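Local structure of DNA processing protein DprA (Streptococcus pneumoniae, 3UQZ) at residues I8-K13 against F57-A62; Q19-V24 against A91-F96; K127-L132 against H151-Q156; D170-K175 against R179-I184; D243-P248 against Q274-E279. The protein binds single-stranded DNA cooperatively, shields it from nucleases and helps load RecA onto it during natural transformation. All coordinates share one frame; numbering follows the deposited sequence.

Interaction 1 of 5, residues I8-K13 against F57-A62; sequences IYKLKK and FQIDDA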
# COMPACT_ATOMS: atom_id res chain seq x y z
N ILE A 8 -19.09 40.81 -8.30
CA ILE A 8 -19.03 39.44 -7.77
C ILE A 8 -18.72 39.52 -6.26
O ILE A 8 -19.46 38.94 -5.46
CB ILE A 8 -18.02 38.56 -8.56
CG1 ILE A 8 -18.55 38.23 -9.99
CG2 ILE A 8 -17.71 37.29 -7.80
CD1 ILE A 8 -17.52 37.68 -11.00
N TYR A 9 -17.69 40.30 -5.89
CA TYR A 9 -17.31 40.54 -4.49
C TYR A 9 -18.46 41.18 -3.72
O TYR A 9 -18.77 40.73 -2.62
CB TYR A 9 -16.04 41.41 -4.40
CG TYR A 9 -15.46 41.52 -3.01
CD1 TYR A 9 -15.15 40.38 -2.27
CD2 TYR A 9 -15.21 42.77 -2.43
CE1 TYR A 9 -14.62 40.48 -0.98
CE2 TYR A 9 -14.67 42.87 -1.15
CZ TYR A 9 -14.38 41.72 -0.43
OH TYR A 9 -13.85 41.81 0.83
N LYS A 10 -19.12 42.21 -4.33
CA LYS A 10 -20.27 42.90 -3.74
C LYS A 10 -21.46 41.93 -3.48
O LYS A 10 -22.13 42.08 -2.46
CB LYS A 10 -20.69 44.11 -4.58
CG LYS A 10 -21.56 45.11 -3.84
CD LYS A 10 -21.86 46.33 -4.69
CE LYS A 10 -22.89 47.22 -4.03
NZ LYS A 10 -23.29 48.32 -4.92
N LEU A 11 -21.66 40.92 -4.36
CA LEU A 11 -22.71 39.90 -4.20
C LEU A 11 -22.40 38.97 -3.02
O LEU A 11 -23.31 38.60 -2.28
CB LEU A 11 -22.94 39.09 -5.50
CG LEU A 11 -23.51 39.83 -6.71
CD1 LEU A 11 -23.53 38.94 -7.92
CD2 LEU A 11 -24.91 40.33 -6.46
N LYS A 12 -21.12 38.61 -2.83
CA LYS A 12 -20.64 37.79 -1.71
C LYS A 12 -20.88 38.56 -0.40
O LYS A 12 -21.36 37.98 0.57
CB LYS A 12 -19.14 37.45 -1.87
CG LYS A 12 -18.88 36.09 -2.48
CD LYS A 12 -17.41 35.73 -2.60
CE LYS A 12 -17.25 34.23 -2.67
NZ LYS A 12 -15.96 33.84 -3.26
N LYS A 13 -20.60 39.88 -0.41
CA LYS A 13 -20.80 40.78 0.72
C LYS A 13 -22.28 41.05 1.04
O LYS A 13 -22.60 41.47 2.16
CB LYS A 13 -20.05 42.11 0.49
CG LYS A 13 -18.55 41.97 0.66
CD LYS A 13 -18.13 42.28 2.09
CE LYS A 13 -16.80 41.67 2.41
NZ LYS A 13 -16.42 41.94 3.82
N PHE A 57 -28.03 47.26 -1.36
CA PHE A 57 -28.24 48.71 -1.34
C PHE A 57 -27.57 49.43 -0.17
O PHE A 57 -27.14 50.57 -0.35
CB PHE A 57 -29.73 49.07 -1.43
CG PHE A 57 -30.36 48.73 -2.76
CD1 PHE A 57 -29.83 49.25 -3.94
CD2 PHE A 57 -31.48 47.93 -2.84
CE1 PHE A 57 -30.40 48.92 -5.18
CE2 PHE A 57 -32.03 47.59 -4.08
CZ PHE A 57 -31.51 48.13 -5.23
N GLN A 58 -27.45 48.75 0.99
CA GLN A 58 -26.81 49.32 2.18
C GLN A 58 -25.28 49.40 2.08
O GLN A 58 -24.66 50.11 2.87
CB GLN A 58 -27.26 48.60 3.46
CG GLN A 58 -28.72 48.89 3.81
CD GLN A 58 -29.33 47.89 4.76
OE1 GLN A 58 -28.75 46.85 5.09
NE2 GLN A 58 -30.54 48.19 5.21
N ILE A 59 -24.69 48.71 1.10
CA ILE A 59 -23.24 48.68 0.89
C ILE A 59 -22.68 50.04 0.46
O ILE A 59 -23.14 50.61 -0.53
CB ILE A 59 -22.80 47.50 -0.05
CG1 ILE A 59 -22.87 46.15 0.70
CG2 ILE A 59 -21.40 47.72 -0.64
CD1 ILE A 59 -22.93 44.94 -0.16
N ASP A 60 -21.69 50.54 1.21
CA ASP A 60 -20.97 51.78 0.90
C ASP A 60 -19.91 51.41 -0.15
O ASP A 60 -18.86 50.87 0.19
CB ASP A 60 -20.34 52.38 2.18
CG ASP A 60 -19.40 53.58 2.00
OD1 ASP A 60 -19.44 54.21 0.91
OD2 ASP A 60 -18.66 53.91 2.96
N ASP A 61 -20.23 51.67 -1.43
CA ASP A 61 -19.37 51.39 -2.58
C ASP A 61 -17.95 51.95 -2.49
O ASP A 61 -17.02 51.31 -2.96
CB ASP A 61 -20.04 51.84 -3.88
CG ASP A 61 -21.23 50.99 -4.27
OD1 ASP A 61 -21.02 49.92 -4.87
OD2 ASP A 61 -22.37 51.40 -3.98
N ALA A 62 -17.79 53.13 -1.88
CA ALA A 62 -16.50 53.78 -1.72
C ALA A 62 -15.59 52.98 -0.76
O ALA A 62 -14.42 52.76 -1.08
CB ALA A 62 -16.68 55.20 -1.22
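A salt bridge resting on an apolar shelf joins the first helix of the N-terminal domain, at Lys10, to the turn between helices 49-58 and 61-69, at Ile59 and Asp61. Lys10 runs straight out from helix 5-13, its chi1 of -162° setting CG opposite the backbone N and every later torsion extended, and the aliphatic chains of Lys10 and Ile59 lie side by side, pointing opposite ways. The branch methyl of Ile59 lies alongside the far end of the lysine, CG2 being 3.7 Å from Lys10 CE, while its CD1 reaches back to Lys10 CG at 3.9 Å and to Lys13 CB at 4.1 Å. Past Ile59 the lysine chain lies roughly perpendicular to the Asp61 side chain: Lys10 NZ donates to Asp61 OD1 over 2.8 Å, on the syn lone pair, with Asp61 OD2 at 3.3 Å from the same nitrogen. Tyr6 OH also bonds OD1, and the Tyr56 ring offers Lys10 a cation-pi contact; together they hold the ion pair from both partners. Such closing of a small all-helical bundle, first helix against the turn into the last, belongs here to the sterile alpha motif (SAM) domain.

Interaction 2 of 5, residues Q19-V24 against A91-F96; sequences QQILKV and APVLLF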
# COMPACT_ATOMS: atom_id res chain seq x y z
N GLN A 19 -21.97 29.05 -4.61
CA GLN A 19 -22.86 28.28 -5.48
C GLN A 19 -23.95 29.18 -6.07
O GLN A 19 -24.25 29.06 -7.26
CB GLN A 19 -23.49 27.09 -4.74
CG GLN A 19 -22.94 25.73 -5.18
CD GLN A 19 -23.00 25.45 -6.67
OE1 GLN A 19 -23.93 25.86 -7.38
NE2 GLN A 19 -22.00 24.74 -7.16
N GLN A 20 -24.53 30.09 -5.24
CA GLN A 20 -25.56 31.02 -5.69
C GLN A 20 -25.05 31.96 -6.79
O GLN A 20 -25.75 32.15 -7.79
CB GLN A 20 -26.17 31.80 -4.51
CG GLN A 20 -27.10 30.95 -3.66
CD GLN A 20 -27.45 31.57 -2.32
OE1 GLN A 20 -26.77 32.47 -1.80
NE2 GLN A 20 -28.51 31.05 -1.71
N ILE A 21 -23.81 32.49 -6.65
CA ILE A 21 -23.18 33.37 -7.65
C ILE A 21 -22.86 32.58 -8.93
O ILE A 21 -23.04 33.10 -10.04
CB ILE A 21 -21.97 34.16 -7.08
CG1 ILE A 21 -22.43 35.07 -5.92
CG2 ILE A 21 -21.26 34.99 -8.19
CD1 ILE A 21 -21.47 35.31 -4.89
N LEU A 22 -22.46 31.30 -8.78
CA LEU A 22 -22.21 30.40 -9.90
C LEU A 22 -23.46 30.23 -10.77
O LEU A 22 -23.33 30.30 -11.99
CB LEU A 22 -21.68 29.04 -9.42
CG LEU A 22 -20.18 28.80 -9.60
CD1 LEU A 22 -19.70 27.66 -8.73
CD2 LEU A 22 -19.82 28.57 -11.08
N LYS A 23 -24.66 30.06 -10.16
CA LYS A 23 -25.95 29.96 -10.88
C LYS A 23 -26.21 31.25 -11.66
O LYS A 23 -26.58 31.18 -12.84
CB LYS A 23 -27.12 29.72 -9.91
CG LYS A 23 -27.25 28.29 -9.42
CD LYS A 23 -28.49 28.11 -8.57
CE LYS A 23 -28.49 26.78 -7.87
NZ LYS A 23 -27.67 26.79 -6.62
N VAL A 24 -25.98 32.43 -11.02
CA VAL A 24 -26.19 33.75 -11.61
C VAL A 24 -25.29 33.91 -12.84
O VAL A 24 -25.79 34.28 -13.90
CB VAL A 24 -25.99 34.89 -10.58
CG1 VAL A 24 -26.00 36.27 -11.23
CG2 VAL A 24 -27.04 34.82 -9.46
N ALA A 91 -16.82 25.47 -7.82
CA ALA A 91 -15.57 26.11 -8.20
C ALA A 91 -15.51 27.55 -7.66
O ALA A 91 -16.53 28.24 -7.71
CB ALA A 91 -15.43 26.12 -9.71
N PRO A 92 -14.39 28.01 -7.05
CA PRO A 92 -14.34 29.39 -6.52
C PRO A 92 -14.69 30.39 -7.60
O PRO A 92 -14.18 30.34 -8.72
CB PRO A 92 -12.90 29.56 -6.03
CG PRO A 92 -12.15 28.46 -6.63
CD PRO A 92 -13.09 27.32 -6.85
N VAL A 93 -15.65 31.24 -7.30
CA VAL A 93 -16.16 32.24 -8.23
C VAL A 93 -15.21 33.46 -8.37
O VAL A 93 -15.10 34.03 -9.46
CB VAL A 93 -17.62 32.56 -7.87
CG1 VAL A 93 -17.80 33.87 -7.13
CG2 VAL A 93 -18.52 32.45 -9.09
N LEU A 94 -14.48 33.80 -7.29
CA LEU A 94 -13.53 34.91 -7.24
C LEU A 94 -12.37 34.53 -6.32
O LEU A 94 -12.60 34.02 -5.23
CB LEU A 94 -14.24 36.20 -6.75
CG LEU A 94 -13.41 37.48 -6.56
CD1 LEU A 94 -13.16 38.19 -7.87
CD2 LEU A 94 -14.08 38.43 -5.60
N LEU A 95 -11.12 34.78 -6.77
CA LEU A 95 -9.89 34.50 -6.02
C LEU A 95 -8.98 35.71 -5.98
O LEU A 95 -8.64 36.26 -7.03
CB LEU A 95 -9.09 33.29 -6.58
CG LEU A 95 -9.66 31.88 -6.34
CD1 LEU A 95 -9.01 30.87 -7.26
CD2 LEU A 95 -9.49 31.45 -4.90
N PHE A 96 -8.57 36.11 -4.77
CA PHE A 96 -7.61 37.18 -4.54
C PHE A 96 -6.24 36.52 -4.50
O PHE A 96 -6.14 35.37 -4.07
CB PHE A 96 -7.87 37.89 -3.22
CG PHE A 96 -9.17 38.65 -3.20
CD1 PHE A 96 -9.24 39.94 -3.71
CD2 PHE A 96 -10.32 38.08 -2.66
CE1 PHE A 96 -10.45 40.65 -3.68
CE2 PHE A 96 -11.52 38.79 -2.64
CZ PHE A 96 -11.57 40.07 -3.14
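Ile21 sets its CG2 anti to the backbone N (chi1 -61° to CG1), which turns this methyl from helix 18-28 onto Val93, and Leu22 turns its branched end toward residues 91-93. Val93 is met by both. Its two methyls straddle Ile21 CG2, with Val93 CG1 and Val93 CG2 each 3.8 Å from it, and the two side chains stand roughly perpendicular. Leu22 instead passes Val93 in the opposite direction, its CG 4.0 Å from Val93 CG2. The leucine tip goes on to the backbone, where Leu22 CD1 packs 3.4 Å from Ala91 O. That carbonyl has its polar partner in Asn18 ND2, and Asn18 OD1 accepts from Val93 N, so one asparagine at the start of the helix grips the same backbone that the leucine covers. The contact seats helix 18-28 of the SAM domain on the lead-in to strand 94-99 of the Rossmann-like domain; helix 5-13 adds Ile8 against Val93, and backbone bonds of Val93 with Ile76 and Leu95 with Phe74 set residues 93-95 beside strand 73-75 and Ile76.

Interaction 3 of 5, residues K127-L132 against H151-Q156; sequences KVIQGL and HMAALQ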
# COMPACT_ATOMS: atom_id res chain seq x y z
N LYS A 127 11.72 13.59 0.06
CA LYS A 127 12.30 12.59 -0.83
C LYS A 127 11.47 12.46 -2.12
O LYS A 127 12.05 12.52 -3.21
CB LYS A 127 12.44 11.23 -0.10
CG LYS A 127 13.17 10.15 -0.90
CD LYS A 127 13.16 8.82 -0.15
CE LYS A 127 13.77 7.68 -0.94
NZ LYS A 127 12.80 7.11 -1.91
N VAL A 128 10.13 12.31 -1.99
CA VAL A 128 9.21 12.23 -3.13
C VAL A 128 9.29 13.51 -4.00
O VAL A 128 9.40 13.40 -5.22
CB VAL A 128 7.76 11.86 -2.71
CG1 VAL A 128 6.80 11.87 -3.91
CG2 VAL A 128 7.72 10.50 -2.01
N ILE A 129 9.28 14.71 -3.38
CA ILE A 129 9.37 15.98 -4.10
C ILE A 129 10.69 16.12 -4.85
O ILE A 129 10.68 16.53 -6.01
CB ILE A 129 9.00 17.20 -3.21
CG1 ILE A 129 7.48 17.21 -2.93
CG2 ILE A 129 9.48 18.55 -3.83
CD1 ILE A 129 7.07 18.09 -1.84
N GLN A 130 11.82 15.75 -4.21
CA GLN A 130 13.15 15.81 -4.83
C GLN A 130 13.18 14.97 -6.11
O GLN A 130 13.67 15.45 -7.13
CB GLN A 130 14.23 15.37 -3.84
CG GLN A 130 14.70 16.48 -2.91
CD GLN A 130 15.37 16.00 -1.63
OE1 GLN A 130 15.51 14.80 -1.36
NE2 GLN A 130 15.78 16.95 -0.79
N GLY A 131 12.58 13.78 -6.06
CA GLY A 131 12.46 12.85 -7.19
C GLY A 131 11.58 13.34 -8.33
O GLY A 131 11.64 12.77 -9.42
N LEU A 132 10.75 14.38 -8.10
CA LEU A 132 9.88 14.99 -9.11
C LEU A 132 10.69 15.83 -10.10
O LEU A 132 10.23 16.09 -11.21
CB LEU A 132 8.74 15.81 -8.48
CG LEU A 132 7.63 15.04 -7.75
CD1 LEU A 132 6.71 15.98 -7.03
CD2 LEU A 132 6.83 14.15 -8.70
N HIS A 151 6.17 22.76 0.81
CA HIS A 151 6.56 24.08 0.33
C HIS A 151 8.08 24.26 0.39
O HIS A 151 8.68 24.61 -0.61
CB HIS A 151 5.86 25.18 1.14
CG HIS A 151 4.40 25.33 0.84
ND1 HIS A 151 3.45 25.29 1.84
CD2 HIS A 151 3.77 25.56 -0.34
CE1 HIS A 151 2.29 25.49 1.24
NE2 HIS A 151 2.43 25.65 -0.07
N MSE A 152 8.69 23.96 1.55
CA MSE A 152 10.14 24.06 1.75
C MSE A 152 10.96 23.15 0.83
O MSE A 152 12.02 23.57 0.36
CB MSE A 152 10.51 23.89 3.22
CG MSE A 152 10.01 25.05 4.08
SE MSE A 152 10.28 24.79 5.95
CE MSE A 152 12.14 24.91 5.87
N ALA A 153 10.46 21.95 0.54
CA ALA A 153 11.12 21.01 -0.36
C ALA A 153 11.12 21.52 -1.81
O ALA A 153 12.11 21.33 -2.52
CB ALA A 153 10.45 19.65 -0.28
N ALA A 154 10.03 22.18 -2.23
CA ALA A 154 9.90 22.79 -3.56
C ALA A 154 10.92 23.92 -3.68
O ALA A 154 11.67 23.95 -4.65
CB ALA A 154 8.49 23.32 -3.75
N LEU A 155 10.99 24.77 -2.66
CA LEU A 155 11.88 25.94 -2.59
C LEU A 155 13.35 25.56 -2.62
O LEU A 155 14.11 26.11 -3.42
CB LEU A 155 11.56 26.80 -1.36
CG LEU A 155 10.16 27.43 -1.32
CD1 LEU A 155 9.96 28.22 -0.06
CD2 LEU A 155 9.91 28.30 -2.52
N GLN A 156 13.73 24.57 -1.81
CA GLN A 156 15.10 24.07 -1.75
C GLN A 156 15.58 23.45 -3.06
O GLN A 156 16.74 23.64 -3.42
CB GLN A 156 15.29 23.11 -0.58
CG GLN A 156 16.37 23.62 0.35
CD GLN A 156 17.28 22.54 0.88
OE1 GLN A 156 16.83 21.52 1.41
NE2 GLN A 156 18.60 22.76 0.81
O HOH W 1 15.81 19.89 -0.39
O HOH W 2 13.81 19.53 -1.93
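Two neighbouring helices of the Rossmann-like domain, 119-130 and 146-157, meet through Ile129 and Ala153, with strand 137-140 connecting them along the chain in a helix-strand-helix succession. The backbones come near because one partner is small: the alpha carbons of Ile129 and Ala153 lie 6.5 Å apart. Ile129 spreads both arms of its side chain over the alanine methyl, with Ile129 CG2 3.8 Å and Ile129 CD1 4.0 Å from Ala153 CB. The branch methyl is anti to the backbone N (CG1 at chi1 -72°), which places it over the turn of helix 146-157, where CG2 also approaches Ala154 N at 4.0 Å. On the sheet side of this apolar touch, Ala154 packs on Ile138 and Thr161, whereas the solvent side is bridged by water. A bridge from Gln130 NE2 through one water to Ala153 O is doubtful. The firmer link runs through another water, 3.0 Å from Gln130 NE2, which donates to Gln156 OE1, 2.6 Å from the water oxygen.

Interaction 4 of 5, residues D170-K175 against R179-I184; sequences DVFYPK and RLQDYI. With SO4 (sulfate ion), chain E.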
# COMPACT_ATOMS: atom_id res chain seq x y z
N ASP A 170 -3.44 39.41 4.24
CA ASP A 170 -2.74 40.24 5.23
C ASP A 170 -2.81 39.59 6.62
O ASP A 170 -2.43 40.21 7.63
CB ASP A 170 -3.34 41.67 5.27
CG ASP A 170 -4.86 41.78 5.35
OD1 ASP A 170 -5.54 40.73 5.42
OD2 ASP A 170 -5.36 42.92 5.30
N VAL A 171 -3.31 38.33 6.66
CA VAL A 171 -3.47 37.51 7.87
C VAL A 171 -2.59 36.26 7.72
O VAL A 171 -2.46 35.71 6.62
CB VAL A 171 -4.96 37.20 8.17
CG1 VAL A 171 -5.13 36.29 9.39
CG2 VAL A 171 -5.78 38.48 8.34
N PHE A 172 -1.98 35.81 8.82
CA PHE A 172 -1.06 34.69 8.77
C PHE A 172 -1.46 33.53 9.66
O PHE A 172 -1.54 33.70 10.87
CB PHE A 172 0.38 35.19 9.02
CG PHE A 172 0.79 36.32 8.09
CD1 PHE A 172 1.34 36.04 6.84
CD2 PHE A 172 0.57 37.65 8.44
CE1 PHE A 172 1.66 37.08 5.96
CE2 PHE A 172 0.88 38.68 7.55
CZ PHE A 172 1.43 38.39 6.32
N TYR A 173 -1.77 32.37 9.06
CA TYR A 173 -2.11 31.17 9.83
C TYR A 173 -1.45 29.90 9.28
O TYR A 173 -1.69 29.56 8.13
CB TYR A 173 -3.63 30.99 10.02
CG TYR A 173 -3.98 29.80 10.90
CD1 TYR A 173 -4.07 29.93 12.28
CD2 TYR A 173 -4.20 28.54 10.35
CE1 TYR A 173 -4.38 28.84 13.09
CE2 TYR A 173 -4.50 27.44 11.15
CZ TYR A 173 -4.59 27.59 12.52
OH TYR A 173 -4.89 26.51 13.32
N PRO A 174 -0.66 29.16 10.09
CA PRO A 174 -0.27 29.44 11.48
C PRO A 174 0.65 30.66 11.60
O PRO A 174 1.30 31.03 10.61
CB PRO A 174 0.40 28.13 11.92
CG PRO A 174 0.93 27.52 10.65
CD PRO A 174 -0.02 27.93 9.57
N LYS A 175 0.69 31.31 12.79
CA LYS A 175 1.52 32.50 13.03
C LYS A 175 3.00 32.27 12.75
O LYS A 175 3.65 33.17 12.22
CB LYS A 175 1.30 33.10 14.43
CG LYS A 175 -0.15 33.54 14.74
CD LYS A 175 -0.41 35.07 14.68
CE LYS A 175 -1.80 35.45 15.18
NZ LYS A 175 -1.90 35.41 16.66
N ARG A 179 6.82 34.35 7.72
CA ARG A 179 7.96 34.54 6.81
C ARG A 179 7.85 33.74 5.53
O ARG A 179 8.16 34.27 4.46
CB ARG A 179 9.32 34.29 7.51
CG ARG A 179 9.66 35.29 8.62
CD ARG A 179 10.37 36.50 8.10
NE ARG A 179 10.76 37.39 9.18
CZ ARG A 179 10.06 38.45 9.57
NH1 ARG A 179 8.92 38.77 8.96
NH2 ARG A 179 10.50 39.21 10.56
N LEU A 180 7.38 32.47 5.64
CA LEU A 180 7.17 31.57 4.50
C LEU A 180 6.01 32.07 3.63
O LEU A 180 6.14 32.05 2.41
CB LEU A 180 6.95 30.12 4.97
CG LEU A 180 6.88 29.01 3.91
CD1 LEU A 180 8.19 28.88 3.16
CD2 LEU A 180 6.52 27.70 4.55
N GLN A 181 4.90 32.55 4.24
CA GLN A 181 3.75 33.09 3.50
C GLN A 181 4.15 34.37 2.76
O GLN A 181 3.79 34.54 1.59
CB GLN A 181 2.55 33.35 4.44
CG GLN A 181 1.26 33.68 3.68
CD GLN A 181 0.06 33.89 4.56
OE1 GLN A 181 -0.27 33.06 5.41
NE2 GLN A 181 -0.64 34.98 4.33
N ASP A 182 4.90 35.25 3.45
CA ASP A 182 5.40 36.51 2.89
C ASP A 182 6.31 36.25 1.70
O ASP A 182 6.15 36.92 0.68
CB ASP A 182 6.14 37.33 3.96
CG ASP A 182 5.25 38.18 4.84
OD1 ASP A 182 4.24 38.73 4.33
OD2 ASP A 182 5.60 38.37 6.02
N TYR A 183 7.23 35.26 1.82
CA TYR A 183 8.16 34.90 0.76
C TYR A 183 7.45 34.29 -0.44
O TYR A 183 7.76 34.66 -1.57
CB TYR A 183 9.30 33.98 1.27
CG TYR A 183 10.19 33.51 0.15
CD1 TYR A 183 11.05 34.39 -0.51
CD2 TYR A 183 10.10 32.20 -0.34
CE1 TYR A 183 11.82 33.97 -1.59
CE2 TYR A 183 10.87 31.77 -1.42
CZ TYR A 183 11.75 32.66 -2.03
OH TYR A 183 12.50 32.26 -3.11
N ILE A 184 6.51 33.34 -0.19
CA ILE A 184 5.73 32.70 -1.25
C ILE A 184 4.93 33.79 -1.98
O ILE A 184 4.86 33.76 -3.20
CB ILE A 184 4.88 31.49 -0.74
CG1 ILE A 184 5.79 30.31 -0.34
CG2 ILE A 184 3.82 31.04 -1.77
CD1 ILE A 184 5.10 29.27 0.54
S SO4 E . 8.19 42.39 10.29
O1 SO4 E . 7.51 41.56 9.27
O2 SO4 E . 8.65 43.63 9.69
O3 SO4 E . 7.24 42.72 11.36
O4 SO4 E . 9.31 41.65 10.88
O HOH W 3 -2.98 32.18 6.34
O HOH W 4 1.46 32.16 7.99
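Gln181 reaches from helix 178-187 to the backbone of the preceding loop, its NE2 donating to Val171 O over 3.0 Å. The N-H points at the oxygen at 153°, while the nitrogen stands 29° out of the carbonyl plane. An extended side chain carries the amide there. On its way the amide crosses Phe172 slantwise, with Phe172 CD1 3.4 Å from Gln181 NE2 and the two planes 36° apart; Gln181 CB meets the ring at its edge. Asp182 approaches the far end of the same ring, its OD1 3.5 Å from Phe172 CZ. The other end of the amide is gripped by water: Gln181 OE1 accepts from one molecule that in turn accepts from Tyr173 N at 3.0 Å, and from a second that also donates to Pro174 O. One glutamine thus ties the loop backbone at Val171, and through water at Tyr173 and Pro174, to the helix that follows strand 161-164 in the Rossmann-like fold, the loop turning through a cis peptide before Pro174. Further out, Thr167 OG1 is a second partner of Val171 O, Asp170 forms a salt bridge with Lys70, and Tyr173 meets the Phe205 ring. Arg179 points away from the loop and binds a sulfate ion, probably from the crystallisation liquor, through NH1 to O1 and NH2 to O4, the latter pair at 2.7 Å.

Interaction 5 of 5, residues D243-P248 against Q274-E279; sequences DVFAIP and QDVLAE
Strand 243-246 and helix 274-279 run nearly antiparallel, their axes 9.9 Å apart at closest approach and 163° between directions, as a helix packed on the sheet of the Rossmann-like domain near its edge. Phe245 fills the interval. With CG beside the backbone N (chi1 -52°), its ring stands out from the sheet and takes Val276 over one face: CG1 makes a CH-pi contact 4.1 Å from the ring centroid, displaced toward the CD2 and CE2 side, with Phe245 CD2 at 4.0 Å. Glu279 comes from another direction, its CB lying near the ring plane at the edge, 4.0 Å from Phe245 CE1. The ring is therefore held by a methyl above and an aliphatic stem at its rim, while Val270 and Ile220 pack against it from the surrounding fold. Leu132 reaches Val276 from the neighbouring helix region, and beyond the strand Ile247 packs on Ile251 of the second subunit. At the start of the strand two oxygens merely come near each other, Asp243 OD2 lying 3.5 Å from Glu279 O.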
# COMPACT_ATOMS: atom_id res chain seq x y z
N ASP A 243 -6.15 11.68 -9.55
CA ASP A 243 -5.28 10.62 -9.06
C ASP A 243 -4.80 10.95 -7.67
O ASP A 243 -4.46 12.11 -7.38
CB ASP A 243 -4.06 10.44 -9.97
CG ASP A 243 -4.31 9.87 -11.35
OD1 ASP A 243 -5.20 8.99 -11.48
OD2 ASP A 243 -3.56 10.23 -12.28
N VAL A 244 -4.76 9.93 -6.79
CA VAL A 244 -4.23 10.07 -5.45
C VAL A 244 -3.03 9.16 -5.26
O VAL A 244 -3.11 7.97 -5.56
CB VAL A 244 -5.23 10.24 -4.26
CG1 VAL A 244 -6.68 10.00 -4.67
CG2 VAL A 244 -4.85 9.43 -3.04
N PHE A 245 -1.89 9.76 -4.89
CA PHE A 245 -0.61 9.09 -4.70
C PHE A 245 -0.31 9.05 -3.22
O PHE A 245 -0.01 10.09 -2.64
CB PHE A 245 0.50 9.83 -5.48
CG PHE A 245 0.20 10.07 -6.94
CD1 PHE A 245 0.28 9.04 -7.86
CD2 PHE A 245 -0.18 11.33 -7.39
CE1 PHE A 245 -0.01 9.26 -9.21
CE2 PHE A 245 -0.47 11.56 -8.74
CZ PHE A 245 -0.39 10.52 -9.64
N ALA A 246 -0.44 7.87 -2.60
CA ALA A 246 -0.23 7.74 -1.17
C ALA A 246 1.13 7.18 -0.79
O ALA A 246 1.58 6.19 -1.37
CB ALA A 246 -1.34 6.92 -0.55
N ILE A 247 1.80 7.86 0.16
CA ILE A 247 3.10 7.45 0.69
C ILE A 247 2.83 6.52 1.89
O ILE A 247 2.16 6.95 2.84
CB ILE A 247 4.00 8.66 1.08
CG1 ILE A 247 4.29 9.57 -0.15
CG2 ILE A 247 5.31 8.19 1.74
CD1 ILE A 247 4.73 11.00 0.19
N PRO A 248 3.31 5.25 1.87
CA PRO A 248 3.05 4.35 3.01
C PRO A 248 3.95 4.64 4.21
O PRO A 248 4.92 5.39 4.12
CB PRO A 248 3.31 2.96 2.43
CG PRO A 248 4.32 3.18 1.36
CD PRO A 248 4.10 4.57 0.82
N GLN A 274 9.63 9.48 -9.02
CA GLN A 274 9.58 8.70 -10.25
C GLN A 274 8.29 7.88 -10.32
O GLN A 274 7.73 7.74 -11.41
CB GLN A 274 10.80 7.79 -10.36
CG GLN A 274 11.62 8.00 -11.62
CD GLN A 274 12.91 7.22 -11.54
OE1 GLN A 274 12.99 6.04 -11.93
NE2 GLN A 274 13.94 7.85 -11.00
N ASP A 275 7.81 7.37 -9.17
CA ASP A 275 6.56 6.62 -9.06
C ASP A 275 5.38 7.53 -9.40
O ASP A 275 4.44 7.07 -10.03
CB ASP A 275 6.38 6.04 -7.65
CG ASP A 275 7.16 4.77 -7.33
OD1 ASP A 275 7.77 4.19 -8.25
OD2 ASP A 275 7.13 4.34 -6.16
N VAL A 276 5.44 8.81 -8.99
CA VAL A 276 4.42 9.84 -9.25
C VAL A 276 4.43 10.19 -10.74
O VAL A 276 3.40 10.10 -11.40
CB VAL A 276 4.59 11.11 -8.35
CG1 VAL A 276 3.54 12.18 -8.68
CG2 VAL A 276 4.56 10.75 -6.86
N LEU A 277 5.61 10.54 -11.26
CA LEU A 277 5.82 10.91 -12.66
C LEU A 277 5.38 9.82 -13.62
O LEU A 277 4.81 10.13 -14.67
CB LEU A 277 7.27 11.34 -12.91
CG LEU A 277 7.74 12.60 -12.18
CD1 LEU A 277 9.20 12.83 -12.41
CD2 LEU A 277 6.95 13.83 -12.61
N ALA A 278 5.59 8.55 -13.24
CA ALA A 278 5.20 7.39 -14.05
C ALA A 278 3.70 7.33 -14.34
O ALA A 278 3.32 6.86 -15.41
CB ALA A 278 5.66 6.11 -13.39
N GLU A 279 2.84 7.77 -13.37
CA GLU A 279 1.38 7.70 -13.48
C GLU A 279 0.64 9.03 -13.62
O GLU A 279 -0.59 9.02 -13.80
CB GLU A 279 0.73 6.87 -12.34
CG GLU A 279 1.67 6.19 -11.35
CD GLU A 279 2.00 4.73 -11.60
OE1 GLU A 279 1.18 4.02 -12.22
OE2 GLU A 279 3.08 4.29 -11.13

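How the interactions relate
Interactions 1 and 2 lie on the same side of the chain's centre and touch through Tyr9 on Phe96 and Lys12 on Ile21: the first works within the SAM domain, partly buried and charged, the second is buried, apolar and joins that domain to the Rossmann-like one. At the far end, interactions 3 and 5 touch where Val128 meets Ile247 and Leu132 meets Leu277, and both reach the second subunit. Interaction 3 combines a buried aliphatic pair with outer waters; interaction 5, partly buried, relies on an aromatic ring. Interaction 4, at the surface, is, among interactions 3 to 5, the one with a direct hydrogen bond between its segments, yet its helix packs on that of interaction 3 through Leu155 and Leu180.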